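Local coordinates for protein TodX (Pseudomonas putida, PDB 3BS0) that probably carries toluene and related aromatic hydrocarbons across the bacterial outer membrane as a beta-barrel channel of the FadL family, at residues Leu162-Leu167 with Phe202-Asn207; Gly250-Ser255 with Gly268-Lys273. One frame throughout, in Å; residues are numbered along the deposited sequence.

Interaction 1 (Leu162-Leu167 with Phe202-Asn207); sequences LNLELL and FSLSRN. With C8E ((hydroxyethyloxy)tri(ethyloxy)octane), chain D.
S203 and E165 face each other as a non-hydrogen-bonded antiparallel pair, and their side chains close the gap: the S203 hydroxyl donates to E165 OE2, with OG and OE2 2.7 Å apart. The acceptor oxygen is met on its syn side, 18° out of the carboxylate plane. A bend at chi2 (50°) brings the glutamate CD round toward S203. H201 NE2 is hydrogen-bonded to the same OE2, so two partners hold the carboxylate. An alanine in place of E165 would probably leave the S203 hydroxyl and the H201 imidazole without their shared acceptor. On either side of this pair lie hydrogen-bonded pairs. L166 N meets F202 O at 2.8 Å, and F202 N returns a bond to L166 O; L164 and L204 are joined by a matching pair, N to O in each direction. The opposite face carries L164, L166, F202 and L204. There L164 CB packs on L204 CB at 3.8 Å, while L162 reaches L204 with its CD2, 4.1 Å from L204 CD2, the two leucines crossing obliquely. The polyether part of a bound C8E detergent lies on this apolar face: its C13 is 3.5 Å from L164 CD1, and its C14 sits 3.6 Å above the F202 ring plane, offset toward the rim. C6 of the octyl tail comes within 4.0 Å of L162 CD2. Beyond strand 199-204 the next strand, 244-257, brings L254 against F202 and A252 against L204. With directions 161° apart, these are neighbouring antiparallel strands of a FadL-family outer-membrane beta-barrel protein, their apolar face in contact with bound detergent.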
ATOM      1  N   LEU A 162       2.359 -11.704  -2.348  1.00 35.12           N
ATOM      2  CA  LEU A 162       2.111 -11.775  -0.916  1.00 31.39           C
ATOM      3  C   LEU A 162       2.957 -12.807  -0.218  1.00 32.29           C
ATOM      4  O   LEU A 162       2.842 -13.989  -0.501  1.00 34.62           O
ATOM      5  CB  LEU A 162       0.653 -12.105  -0.590  1.00 24.82           C
ATOM      6  CG  LEU A 162       0.567 -12.427   0.913  1.00 24.21           C
ATOM      7  CD1 LEU A 162       0.990 -11.183   1.679  1.00 23.22           C
ATOM      8  CD2 LEU A 162      -0.829 -12.884   1.362  1.00 19.10           C
ATOM      9  N   ASN A 163       3.808 -12.348   0.695  1.00 32.22           N
ATOM     10  CA  ASN A 163       4.628 -13.235   1.508  1.00 31.00           C
ATOM     11  C   ASN A 163       3.995 -13.241   2.895  1.00 31.13           C
ATOM     12  O   ASN A 163       3.630 -12.197   3.438  1.00 28.26           O
ATOM     13  CB  ASN A 163       6.076 -12.751   1.576  1.00 31.42           C
ATOM     14  CG  ASN A 163       6.822 -13.018   0.291  1.00 32.91           C
ATOM     15  OD1 ASN A 163       7.028 -14.166  -0.087  1.00 30.03           O
ATOM     16  ND2 ASN A 163       7.225 -11.958  -0.398  1.00 39.13           N
ATOM     17  N   LEU A 164       3.849 -14.433   3.455  1.00 31.44           N
ATOM     18  CA  LEU A 164       3.235 -14.592   4.751  1.00 29.72           C
ATOM     19  C   LEU A 164       3.916 -15.693   5.554  1.00 30.85           C
ATOM     20  O   LEU A 164       4.335 -16.714   5.018  1.00 33.59           O
ATOM     21  CB  LEU A 164       1.764 -14.956   4.564  1.00 30.59           C
ATOM     22  CG  LEU A 164       0.675 -14.359   5.444  1.00 30.76           C
ATOM     23  CD1 LEU A 164      -0.549 -15.260   5.373  1.00 30.53           C
ATOM     24  CD2 LEU A 164       1.157 -14.241   6.861  1.00 31.40           C
ATOM     25  N   GLU A 165       3.999 -15.468   6.853  1.00 29.55           N
ATOM     26  CA  GLU A 165       4.564 -16.404   7.803  1.00 28.21           C
ATOM     27  C   GLU A 165       3.618 -16.077   8.973  1.00 29.61           C
ATOM     28  O   GLU A 165       3.651 -14.962   9.499  1.00 29.84           O
ATOM     29  CB  GLU A 165       6.020 -16.010   8.092  1.00 28.79           C
ATOM     30  CG  GLU A 165       7.049 -17.165   8.144  1.00 28.95           C
ATOM     31  CD  GLU A 165       6.993 -18.127   6.944  1.00 27.44           C
ATOM     32  OE1 GLU A 165       7.032 -17.664   5.772  1.00 20.76           O
ATOM     33  OE2 GLU A 165       6.928 -19.361   7.193  1.00 27.37           O
ATOM     34  N   LEU A 166       2.746 -17.021   9.343  1.00 26.64           N
ATOM     35  CA  LEU A 166       1.771 -16.793  10.407  1.00 24.65           C
ATOM     36  C   LEU A 166       1.370 -17.979  11.316  1.00 23.95           C
ATOM     37  O   LEU A 166       0.792 -18.958  10.874  1.00 25.28           O
ATOM     38  CB  LEU A 166       0.511 -16.215   9.786  1.00 24.78           C
ATOM     39  CG  LEU A 166      -0.733 -15.996  10.648  1.00 26.67           C
ATOM     40  CD1 LEU A 166      -0.475 -14.892  11.639  1.00 27.25           C
ATOM     41  CD2 LEU A 166      -1.907 -15.626   9.740  1.00 26.27           C
ATOM     42  N   LEU A 167       1.648 -17.854  12.601  1.00 22.91           N
ATOM     43  CA  LEU A 167       1.300 -18.875  13.555  1.00 23.18           C
ATOM     44  C   LEU A 167       0.019 -18.485  14.275  1.00 26.48           C
ATOM     45  O   LEU A 167      -0.167 -17.341  14.668  1.00 27.81           O
ATOM     46  CB  LEU A 167       2.426 -19.064  14.566  1.00 20.09           C
ATOM     47  CG  LEU A 167       2.329 -20.262  15.525  1.00 25.08           C
ATOM     48  CD1 LEU A 167       3.713 -20.558  16.149  1.00 21.34           C
ATOM     49  CD2 LEU A 167       1.305 -19.983  16.625  1.00 24.61           C
ATOM     50  N   PHE A 202       0.967 -20.968   9.012  1.00 30.49           N
ATOM     51  CA  PHE A 202       0.803 -20.743   7.605  1.00 32.35           C
ATOM     52  C   PHE A 202       2.049 -20.097   7.041  1.00 31.86           C
ATOM     53  O   PHE A 202       2.549 -19.136   7.588  1.00 34.06           O
ATOM     54  CB  PHE A 202      -0.411 -19.870   7.354  1.00 35.13           C
ATOM     55  CG  PHE A 202      -1.627 -20.654   7.035  1.00 35.78           C
ATOM     56  CD1 PHE A 202      -2.616 -20.851   7.984  1.00 37.63           C
ATOM     57  CD2 PHE A 202      -1.758 -21.244   5.797  1.00 36.77           C
ATOM     58  CE1 PHE A 202      -3.727 -21.628   7.705  1.00 38.22           C
ATOM     59  CE2 PHE A 202      -2.860 -22.024   5.503  1.00 40.28           C
ATOM     60  CZ  PHE A 202      -3.848 -22.217   6.461  1.00 39.10           C
ATOM     61  N   SER A 203       2.561 -20.642   5.950  1.00 30.93           N
ATOM     62  CA  SER A 203       3.750 -20.088   5.343  1.00 31.13           C
ATOM     63  C   SER A 203       3.618 -19.891   3.835  1.00 33.15           C
ATOM     64  O   SER A 203       3.215 -20.793   3.092  1.00 32.90           O
ATOM     65  CB  SER A 203       4.947 -20.981   5.655  1.00 31.06           C
ATOM     66  OG  SER A 203       6.080 -20.566   4.920  1.00 34.40           O
ATOM     67  N   LEU A 204       3.930 -18.680   3.400  1.00 33.55           N
ATOM     68  CA  LEU A 204       3.900 -18.304   1.993  1.00 35.45           C
ATOM     69  C   LEU A 204       5.261 -17.650   1.804  1.00 38.40           C
ATOM     70  O   LEU A 204       5.404 -16.439   1.887  1.00 39.05           O
ATOM     71  CB  LEU A 204       2.764 -17.321   1.739  1.00 31.87           C
ATOM     72  CG  LEU A 204       1.370 -17.951   1.661  1.00 31.62           C
ATOM     73  CD1 LEU A 204       0.985 -18.693   2.938  1.00 27.11           C
ATOM     74  CD2 LEU A 204       0.389 -16.831   1.387  1.00 32.83           C
ATOM     75  N   SER A 205       6.258 -18.486   1.559  1.00 42.11           N
ATOM     76  CA  SER A 205       7.642 -18.061   1.438  1.00 47.76           C
ATOM     77  C   SER A 205       8.273 -18.048   0.064  1.00 52.90           C
ATOM     78  O   SER A 205       9.387 -17.566  -0.086  1.00 55.09           O
ATOM     79  CB  SER A 205       8.507 -18.982   2.278  1.00 47.80           C
ATOM     80  OG  SER A 205       8.709 -20.194   1.560  1.00 47.36           O
ATOM     81  N   ARG A 206       7.594 -18.591  -0.936  1.00 59.77           N
ATOM     82  CA  ARG A 206       8.187 -18.676  -2.263  1.00 63.99           C
ATOM     83  C   ARG A 206       8.335 -17.430  -3.076  1.00 66.10           C
ATOM     84  O   ARG A 206       7.495 -16.533  -3.033  1.00 68.09           O
ATOM     85  CB  ARG A 206       7.435 -19.690  -3.121  1.00 64.01           C
ATOM     86  CG  ARG A 206       7.858 -21.112  -2.877  1.00 64.83           C
ATOM     87  CD  ARG A 206       7.464 -21.538  -1.491  1.00 66.71           C
ATOM     88  NE  ARG A 206       6.918 -22.889  -1.494  1.00 70.16           N
ATOM     89  CZ  ARG A 206       6.168 -23.389  -0.518  1.00 71.35           C
ATOM     90  NH1 ARG A 206       5.876 -22.641   0.541  1.00 71.37           N
ATOM     91  NH2 ARG A 206       5.706 -24.631  -0.601  1.00 70.86           N
ATOM     92  N   ASN A 207       9.427 -17.343  -3.817  1.00 68.11           N
ATOM     93  CA  ASN A 207       9.475 -16.194  -4.663  1.00 70.51           C
ATOM     94  C   ASN A 207       9.490 -16.466  -6.139  1.00 73.31           C
ATOM     95  O   ASN A 207      10.003 -17.468  -6.671  1.00 73.70           O
ATOM     96  CB  ASN A 207      10.587 -15.202  -4.353  1.00 69.99           C
ATOM     97  CG  ASN A 207      10.273 -13.811  -4.937  1.00 70.24           C
ATOM     98  OD1 ASN A 207       9.666 -13.699  -6.002  1.00 70.00           O
ATOM     99  ND2 ASN A 207      10.673 -12.758  -4.238  1.00 67.68           N
TER
HETATM  100  C1  C8E D 503      -4.840  -5.510  -0.695  1.00 96.03           C
HETATM  101  C2  C8E D 503      -4.231  -6.291   0.383  1.00 96.50           C
HETATM  102  C3  C8E D 503      -4.660  -7.685   0.513  1.00 96.32           C
HETATM  103  C4  C8E D 503      -3.666  -8.294   1.326  1.00 95.55           C
HETATM  104  C5  C8E D 503      -4.192  -9.438   1.984  1.00 94.76           C
HETATM  105  C6  C8E D 503      -3.152  -9.994   2.812  1.00 95.04           C
HETATM  106  C7  C8E D 503      -4.101 -10.548   3.839  1.00 95.39           C
HETATM  107  C8  C8E D 503      -4.860 -11.729   3.414  1.00 95.35           C
HETATM  108  O9  C8E D 503      -5.050 -12.898   4.171  1.00 94.79           O
HETATM  109  C10 C8E D 503      -3.786 -13.594   4.508  1.00 96.02           C
HETATM  110  C11 C8E D 503      -4.270 -14.860   5.279  1.00 96.44           C
HETATM  111  O12 C8E D 503      -4.376 -16.143   4.433  1.00 96.92           O
HETATM  112  C13 C8E D 503      -3.506 -17.147   5.042  1.00 96.78           C
HETATM  113  C14 C8E D 503      -3.854 -17.757   6.454  1.00 96.29           C
HETATM  114  O15 C8E D 503      -5.161 -18.257   6.959  1.00 96.61           O
HETATM  115  C16 C8E D 503      -5.922 -17.122   7.558  1.00 96.48           C
HETATM  116  C17 C8E D 503      -5.623 -16.848   9.052  1.00 96.65           C
HETATM  117  O18 C8E D 503      -6.553 -16.746  10.134  1.00 96.14           O
HETATM  118  C19 C8E D 503      -7.034 -15.373  10.274  1.00 95.48           C
HETATM  119  C20 C8E D 503      -6.859 -14.402  11.497  1.00 95.40           C
HETATM  120  O21 C8E D 503      -7.983 -14.224  12.354  1.00 94.25           O

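Interaction 2 (Gly250-Ser255 with Gly268-Lys273); sequences GKATLS and GDIRVK
Four backbone hydrogen bonds join G250 and A252 to I270 and G268, two for each hydrogen-bonded antiparallel pair. I270 N donates to G250 O at 3.1 Å, and G250 N returns the bond to I270 O at 3.3 Å. In the second pair, G268 N lies 3.2 Å from A252 O, and A252 N is 3.3 Å from G268 O. K251 and D269, the non-hydrogen-bonded pair between them, send their side chains apart. K251 NZ and D269 OD1 remain 5.4 Å from each other, opposite charges that could attract weakly but are not in contact. D269 also makes a long salt bridge along its own strand, from OD2 to R271 NE at 3.9 Å, and has E249, of like charge, close to its OD1. On the other face the packing is compact. Chi1 of I270 (-163°) sets CG2 between the backbone N and the carbonyl carbon, and so against A252 CB at 3.6 Å. I270 CD1 comes within 4.0 Å of the same CB. F202 of strand 199-204 extends this apolar patch by touching I270. The axes of the short segments stand 110° apart, so they are far from straight antiparallel neighbours and part company beyond the three bridged pairs. The contact belongs to the beta hairpin 244-257 and 263-272 of a FadL-family outer-membrane beta-barrel protein, in which strand 244-257 also pairs with strand 199-204.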
ATOM      1  N   GLY A 250      -0.626 -19.335  -5.097  1.00 37.11           N
ATOM      2  CA  GLY A 250       0.742 -19.785  -5.081  1.00 36.45           C
ATOM      3  C   GLY A 250       0.895 -20.966  -4.154  1.00 38.96           C
ATOM      4  O   GLY A 250      -0.075 -21.611  -3.764  1.00 40.98           O
ATOM      5  N   LYS A 251       2.134 -21.243  -3.791  1.00 40.18           N
ATOM      6  CA  LYS A 251       2.427 -22.351  -2.915  1.00 40.14           C
ATOM      7  C   LYS A 251       2.456 -21.882  -1.466  1.00 39.44           C
ATOM      8  O   LYS A 251       2.876 -20.757  -1.169  1.00 40.99           O
ATOM      9  CB  LYS A 251       3.772 -22.981  -3.310  1.00 40.46           C
ATOM     10  CG  LYS A 251       3.810 -23.524  -4.737  1.00 42.56           C
ATOM     11  CD  LYS A 251       2.529 -24.291  -5.074  1.00 45.47           C
ATOM     12  CE  LYS A 251       2.777 -25.452  -6.047  1.00 48.14           C
ATOM     13  NZ  LYS A 251       1.652 -26.457  -5.997  1.00 49.47           N
ATOM     14  N   ALA A 252       1.999 -22.754  -0.574  1.00 37.29           N
ATOM     15  CA  ALA A 252       1.947 -22.459   0.842  1.00 35.88           C
ATOM     16  C   ALA A 252       2.134 -23.743   1.613  1.00 36.62           C
ATOM     17  O   ALA A 252       1.763 -24.818   1.149  1.00 40.02           O
ATOM     18  CB  ALA A 252       0.607 -21.841   1.193  1.00 36.06           C
ATOM     19  N   THR A 253       2.725 -23.636   2.791  1.00 36.78           N
ATOM     20  CA  THR A 253       2.937 -24.791   3.632  1.00 33.61           C
ATOM     21  C   THR A 253       2.085 -24.659   4.882  1.00 33.30           C
ATOM     22  O   THR A 253       2.299 -23.774   5.708  1.00 32.60           O
ATOM     23  CB  THR A 253       4.407 -24.922   4.071  1.00 34.14           C
ATOM     24  OG1 THR A 253       5.248 -25.040   2.922  1.00 36.13           O
ATOM     25  CG2 THR A 253       4.583 -26.153   4.951  1.00 33.46           C
ATOM     26  N   LEU A 254       1.093 -25.523   5.008  1.00 34.80           N
ATOM     27  CA  LEU A 254       0.254 -25.513   6.194  1.00 32.48           C
ATOM     28  C   LEU A 254       0.970 -26.465   7.120  1.00 33.35           C
ATOM     29  O   LEU A 254       1.281 -27.589   6.741  1.00 32.85           O
ATOM     30  CB  LEU A 254      -1.127 -26.056   5.900  1.00 32.47           C
ATOM     31  CG  LEU A 254      -1.838 -26.363   7.211  1.00 37.62           C
ATOM     32  CD1 LEU A 254      -2.224 -25.060   7.910  1.00 36.56           C
ATOM     33  CD2 LEU A 254      -3.061 -27.221   6.939  1.00 38.29           C
ATOM     34  N   SER A 255       1.249 -26.017   8.330  1.00 33.22           N
ATOM     35  CA  SER A 255       1.959 -26.855   9.267  1.00 31.08           C
ATOM     36  C   SER A 255       1.323 -26.845  10.653  1.00 29.35           C
ATOM     37  O   SER A 255       1.172 -25.818  11.285  1.00 30.66           O
ATOM     38  CB  SER A 255       3.416 -26.414   9.323  1.00 30.26           C
ATOM     39  OG  SER A 255       3.763 -26.094  10.641  1.00 36.84           O
ATOM     40  N   GLY A 268       0.817 -27.354  -0.475  1.00 40.78           N
ATOM     41  CA  GLY A 268      -0.356 -27.367  -1.314  1.00 39.10           C
ATOM     42  C   GLY A 268      -0.538 -26.020  -1.965  1.00 39.85           C
ATOM     43  O   GLY A 268       0.376 -25.196  -2.004  1.00 41.90           O
ATOM     44  N   ASP A 269      -1.735 -25.805  -2.485  1.00 38.85           N
ATOM     45  CA  ASP A 269      -2.083 -24.561  -3.132  1.00 38.58           C
ATOM     46  C   ASP A 269      -2.866 -23.682  -2.152  1.00 36.54           C
ATOM     47  O   ASP A 269      -3.543 -24.191  -1.254  1.00 33.17           O
ATOM     48  CB  ASP A 269      -2.947 -24.845  -4.363  1.00 42.22           C
ATOM     49  CG  ASP A 269      -3.358 -23.581  -5.082  1.00 47.01           C
ATOM     50  OD1 ASP A 269      -2.504 -22.995  -5.789  1.00 50.52           O
ATOM     51  OD2 ASP A 269      -4.529 -23.162  -4.927  1.00 46.77           O
ATOM     52  N   ILE A 270      -2.756 -22.369  -2.318  1.00 34.07           N
ATOM     53  CA  ILE A 270      -3.478 -21.444  -1.467  1.00 33.29           C
ATOM     54  C   ILE A 270      -3.945 -20.307  -2.323  1.00 35.38           C
ATOM     55  O   ILE A 270      -3.228 -19.846  -3.214  1.00 37.60           O
ATOM     56  CB  ILE A 270      -2.615 -20.884  -0.308  1.00 34.40           C
ATOM     57  CG1 ILE A 270      -3.524 -20.287   0.766  1.00 33.77           C
ATOM     58  CG2 ILE A 270      -1.659 -19.809  -0.806  1.00 34.43           C
ATOM     59  CD1 ILE A 270      -2.812 -19.986   2.083  1.00 32.83           C
ATOM     60  N   ARG A 271      -5.172 -19.881  -2.070  1.00 35.01           N
ATOM     61  CA  ARG A 271      -5.777 -18.788  -2.791  1.00 34.71           C
ATOM     62  C   ARG A 271      -6.369 -17.845  -1.780  1.00 35.67           C
ATOM     63  O   ARG A 271      -7.077 -18.259  -0.862  1.00 31.54           O
ATOM     64  CB  ARG A 271      -6.905 -19.277  -3.708  1.00 35.28           C
ATOM     65  CG  ARG A 271      -6.470 -20.111  -4.878  1.00 36.28           C
ATOM     66  CD  ARG A 271      -7.680 -20.609  -5.632  1.00 36.38           C
ATOM     67  NE  ARG A 271      -8.184 -21.881  -5.110  1.00 39.64           N
ATOM     68  CZ  ARG A 271      -9.444 -22.289  -5.236  1.00 39.01           C
ATOM     69  NH1 ARG A 271     -10.336 -21.525  -5.861  1.00 36.11           N
ATOM     70  NH2 ARG A 271      -9.812 -23.460  -4.741  1.00 37.08           N
ATOM     71  N   VAL A 272      -6.054 -16.573  -1.953  1.00 39.31           N
ATOM     72  CA  VAL A 272      -6.577 -15.532  -1.106  1.00 43.00           C
ATOM     73  C   VAL A 272      -7.590 -14.899  -2.039  1.00 46.47           C
ATOM     74  O   VAL A 272      -7.249 -14.088  -2.889  1.00 44.59           O
ATOM     75  CB  VAL A 272      -5.468 -14.548  -0.708  1.00 42.99           C
ATOM     76  CG1 VAL A 272      -6.034 -13.429   0.131  1.00 45.81           C
ATOM     77  CG2 VAL A 272      -4.403 -15.281   0.092  1.00 44.98           C
ATOM     78  N   LYS A 273      -8.844 -15.311  -1.895  1.00 53.72           N
ATOM     79  CA  LYS A 273      -9.927 -14.824  -2.748  1.00 61.78           C
ATOM     80  C   LYS A 273     -10.447 -13.424  -2.453  1.00 66.67           C
ATOM     81  O   LYS A 273     -10.008 -12.746  -1.528  1.00 68.05           O
ATOM     82  CB  LYS A 273     -11.109 -15.797  -2.705  1.00 60.05           C
ATOM     83  CG  LYS A 273     -10.859 -17.131  -3.370  1.00 61.17           C
ATOM     84  CD  LYS A 273     -12.051 -18.035  -3.157  1.00 63.29           C
ATOM     85  CE  LYS A 273     -12.127 -19.145  -4.187  1.00 63.97           C
ATOM     86  NZ  LYS A 273     -13.379 -19.939  -4.012  1.00 66.30           N
TER

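In the fold
Following the chain, strand 151-169 leads into a largely helical excursion, with helices 170-179 and 186-194, before strand 199-204 returns to pair with it; interaction 1 closes that loop of 34 residues. The chain then passes through strands 214-228 and 233-240 to reach strand 244-257, which turns into strand 263-272, and interaction 2 closes this shorter loop of 12 residues. The two loops follow in series, neither nested nor crossed. In space they are neighbours, their centres 9 Å apart, because strand 199-204 also pairs with strand 244-257, with a probable hydrogen bond from T253 N to S203 O. Strand 199-204 thus bridges strand 151-169 and the hairpin.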